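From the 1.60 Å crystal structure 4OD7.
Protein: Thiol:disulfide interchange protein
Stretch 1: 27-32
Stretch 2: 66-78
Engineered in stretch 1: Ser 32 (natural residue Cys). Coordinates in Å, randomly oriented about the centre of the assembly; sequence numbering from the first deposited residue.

Stretch 1 27-32: FFSFYS
Stretch 2, residues 66-78: LGPLGKEMTRAWA

How do the two backbones lie against each other? Stretch 1 leaves a strand at Phe 27 and Phe 28 and folds into a type I turn from Ser 29 to Ser 32, closed by Ser 32 N to Ser 29 O at 3.2 Å. Phe 30 and Tyr 31, with phi/psi of -67/-17 and -84/-16, occupy its corners. Stretch 2 makes its own type I turn from Gly 67 to Gly 70, then runs as a helix from Gly 70 to Ala 78 and beyond the stretch, with Leu 69 as N-cap. The CA atoms of Tyr 31 and Gly 67 lie 5.9 Å apart, those of Phe 30 and Met 73 7.4 Å, and together the stretches bury 520 Å².

Why does Tyr 31 cover the most surface? Its CA-to-CB bond points toward stretch 2, and the ring (chi1 -77°, m; chi2 -83°) lays one face against Gly 67, whose CA sits 3.4 Å from the centroid of the Tyr 31 ring, almost on the ring normal, in a CH-pi contact. A CB on Gly 67 would come within 2.2 Å of Tyr 31 CD2, and the positive phi of 89° also favours glycine. The phenol oxygen reaches the start of the helix, where Leu 69 N donates a hydrogen bond to Tyr 31 OH at 3.0 Å. Two apolar contacts add to this: Tyr 31 CE1 to Pro 68 CD is 3.7 Å, and Tyr 31 CE2 to Met 73 CG 3.9 Å.

What do Phe 30 and Phe 28 meet on the helix? The CA-to-CB bond of Phe 30 (chi1 -78°, m) points toward stretch 2, and its ring reaches Met 73 and Trp 77, one helical turn apart. Met 73, m at all three chi angles, brings its CE to 3.4 Å from Phe 30 CD2, while Phe 30 CZ lies 3.7 Å from Trp 77 CE3. Phe 28 (chi1 82°, p) starts sideways, but its ring end approaches the indole. There its edge meets the face of Trp 77 (chi1 -177°, t; chi2 -121°), the ring planes at 82° and Phe 28 CZ 3.7 Å from Trp 77 CD2.

How is Leu 66 tied to the first turn? Leu 66 (chi1 m, chi2 t) packs with its CB 4.0 Å from Tyr 31 CB and its CD1 3.9 Å from CB of the engineered Ser 32. Water 1 bridges the Ser 29 hydroxyl and the Leu 66 carbonyl, accepting from Ser 29 OG at 2.6 Å and donating to Leu 66 O at 2.8 Å. Ser 29 OG (chi1 175°, t) also accepts from Tyr 31 N at 3.1 Å, so one hydroxyl both braces its own turn and links it to stretch 2.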

# COMPACT_ATOMS: atom_id res chain seq x y z
N PHE A 27 2.46 2.73 -0.59
CA PHE A 27 1.76 3.48 0.44
C PHE A 27 0.26 3.57 0.09
O PHE A 27 -0.10 3.98 -1.01
CB PHE A 27 2.35 4.87 0.54
CG PHE A 27 3.78 4.89 0.99
CD1 PHE A 27 4.11 4.98 2.32
CD2 PHE A 27 4.80 4.86 0.05
CE1 PHE A 27 5.47 5.01 2.69
CE2 PHE A 27 6.13 4.89 0.44
CZ PHE A 27 6.46 4.96 1.74
N PHE A 28 -0.59 3.24 1.05
CA PHE A 28 -2.04 3.22 0.80
C PHE A 28 -2.80 3.52 2.06
O PHE A 28 -2.23 3.57 3.14
CB PHE A 28 -2.44 1.84 0.22
CG PHE A 28 -2.65 0.76 1.27
CD1 PHE A 28 -3.93 0.34 1.64
CD2 PHE A 28 -1.55 0.14 1.88
CE1 PHE A 28 -4.09 -0.67 2.57
CE2 PHE A 28 -1.73 -0.84 2.82
CZ PHE A 28 -3.01 -1.25 3.15
N SER A 29 -4.10 3.71 1.90
CA SER A 29 -5.03 3.82 3.00
C SER A 29 -6.31 3.04 2.67
O SER A 29 -6.81 3.08 1.53
CB SER A 29 -5.38 5.29 3.28
OG SER A 29 -6.37 5.41 4.28
N PHE A 30 -6.84 2.34 3.66
CA PHE A 30 -8.10 1.66 3.51
C PHE A 30 -9.22 2.65 3.35
O PHE A 30 -10.28 2.31 2.85
CB PHE A 30 -8.39 0.79 4.69
CG PHE A 30 -7.63 -0.49 4.67
CD1 PHE A 30 -7.90 -1.46 3.69
CD2 PHE A 30 -6.66 -0.76 5.63
CE1 PHE A 30 -7.24 -2.68 3.67
CE2 PHE A 30 -5.98 -1.98 5.62
CZ PHE A 30 -6.26 -2.93 4.61
N TYR A 31 -8.97 3.90 3.70
CA TYR A 31 -9.95 4.98 3.55
C TYR A 31 -10.02 5.63 2.18
O TYR A 31 -11.00 6.24 1.85
CB TYR A 31 -9.66 6.07 4.56
CG TYR A 31 -10.10 5.76 5.97
CD1 TYR A 31 -11.42 5.98 6.34
CD2 TYR A 31 -9.22 5.26 6.92
CE1 TYR A 31 -11.83 5.75 7.63
CE2 TYR A 31 -9.65 5.02 8.22
CZ TYR A 31 -10.96 5.27 8.55
OH TYR A 31 -11.44 5.07 9.80
N SER A 32 -9.00 5.42 1.38
CA SER A 32 -8.80 6.08 0.12
C SER A 32 -9.56 5.40 -1.05
O SER A 32 -9.33 4.23 -1.37
CB SER A 32 -7.28 6.11 -0.14
OG SER A 32 -6.98 6.28 -1.49
N LEU A 66 -5.34 9.50 6.68
CA LEU A 66 -6.70 9.53 6.20
C LEU A 66 -7.59 8.81 7.19
O LEU A 66 -7.19 7.81 7.76
CB LEU A 66 -6.81 8.90 4.83
CG LEU A 66 -6.03 9.62 3.71
CD1 LEU A 66 -6.20 8.89 2.38
CD2 LEU A 66 -6.47 11.06 3.59
N GLY A 67 -8.75 9.39 7.45
CA GLY A 67 -9.83 8.72 8.14
C GLY A 67 -9.73 8.89 9.62
O GLY A 67 -8.64 9.11 10.14
N PRO A 68 -10.86 8.79 10.33
CA PRO A 68 -10.83 8.91 11.79
C PRO A 68 -10.01 7.84 12.48
O PRO A 68 -9.31 8.14 13.44
CB PRO A 68 -12.30 8.79 12.17
CG PRO A 68 -13.02 9.22 11.03
CD PRO A 68 -12.24 8.75 9.84
N LEU A 69 -10.02 6.64 11.92
CA LEU A 69 -9.27 5.53 12.49
C LEU A 69 -8.02 5.17 11.67
O LEU A 69 -7.58 4.03 11.65
CB LEU A 69 -10.21 4.32 12.61
CG LEU A 69 -11.46 4.54 13.49
CD1 LEU A 69 -12.43 3.38 13.45
CD2 LEU A 69 -11.03 4.74 14.95
N GLY A 70 -7.42 6.18 11.05
CA GLY A 70 -6.26 6.03 10.21
C GLY A 70 -5.23 5.22 10.93
O GLY A 70 -4.73 4.19 10.42
N LYS A 71 -4.85 5.69 12.11
CA LYS A 71 -3.75 5.07 12.78
C LYS A 71 -4.15 3.71 13.35
O LYS A 71 -3.33 2.79 13.43
CB LYS A 71 -3.22 6.07 13.81
CG LYS A 71 -4.02 6.20 15.06
CD LYS A 71 -3.32 7.13 16.04
CE LYS A 71 -4.27 7.65 17.11
NZ LYS A 71 -5.36 8.51 16.54
N GLU A 72 -5.42 3.53 13.66
CA GLU A 72 -5.90 2.26 14.12
C GLU A 72 -5.88 1.29 12.97
O GLU A 72 -5.72 0.09 13.19
CB GLU A 72 -7.27 2.37 14.79
CG GLU A 72 -7.12 3.10 16.09
CD GLU A 72 -7.07 4.61 15.99
OE1 GLU A 72 -7.12 5.19 14.91
OE2 GLU A 72 -6.78 5.23 17.01
N MET A 73 -6.07 1.81 11.76
CA MET A 73 -6.06 0.99 10.57
C MET A 73 -4.67 0.65 10.15
O MET A 73 -4.43 -0.40 9.57
CB MET A 73 -6.84 1.70 9.45
CG MET A 73 -8.36 1.66 9.73
SD MET A 73 -9.18 0.07 9.80
CE MET A 73 -9.02 -0.45 8.12
N THR A 74 -3.73 1.52 10.46
CA THR A 74 -2.33 1.21 10.25
C THR A 74 -1.87 0.05 11.12
O THR A 74 -1.15 -0.80 10.66
CB THR A 74 -1.45 2.43 10.54
OG1 THR A 74 -1.75 3.43 9.57
CG2 THR A 74 0.02 2.10 10.50
N ARG A 75 -2.34 0.01 12.37
CA ARG A 75 -2.05 -1.13 13.26
C ARG A 75 -2.73 -2.42 12.75
O ARG A 75 -2.12 -3.46 12.76
CB ARG A 75 -2.48 -0.83 14.68
CG ARG A 75 -2.14 -1.96 15.69
CD ARG A 75 -2.28 -1.41 17.12
NE ARG A 75 -1.23 -0.44 17.46
CZ ARG A 75 -0.03 -0.74 17.90
NH1 ARG A 75 0.34 -2.00 18.12
NH2 ARG A 75 0.82 0.23 18.15
N ALA A 76 -3.97 -2.32 12.26
CA ALA A 76 -4.69 -3.43 11.63
C ALA A 76 -3.86 -4.01 10.50
O ALA A 76 -3.77 -5.22 10.34
CB ALA A 76 -6.03 -2.96 11.09
N TRP A 77 -3.28 -3.15 9.69
CA TRP A 77 -2.52 -3.63 8.57
C TRP A 77 -1.26 -4.35 9.08
O TRP A 77 -0.87 -5.36 8.53
CB TRP A 77 -2.15 -2.51 7.62
CG TRP A 77 -1.41 -2.99 6.38
CD1 TRP A 77 -0.19 -2.60 5.98
CD2 TRP A 77 -1.86 -3.94 5.41
NE1 TRP A 77 0.16 -3.23 4.83
CE2 TRP A 77 -0.85 -4.06 4.45
CE3 TRP A 77 -3.02 -4.69 5.26
CZ2 TRP A 77 -0.97 -4.91 3.34
CZ3 TRP A 77 -3.14 -5.53 4.14
CH2 TRP A 77 -2.12 -5.63 3.22
N ALA A 78 -0.63 -3.79 10.11
CA ALA A 78 0.50 -4.47 10.78
C ALA A 78 0.09 -5.88 11.29
O ALA A 78 0.88 -6.77 11.29
CB ALA A 78 1.05 -3.63 11.90
O HOH W 1 -5.16 6.30 6.46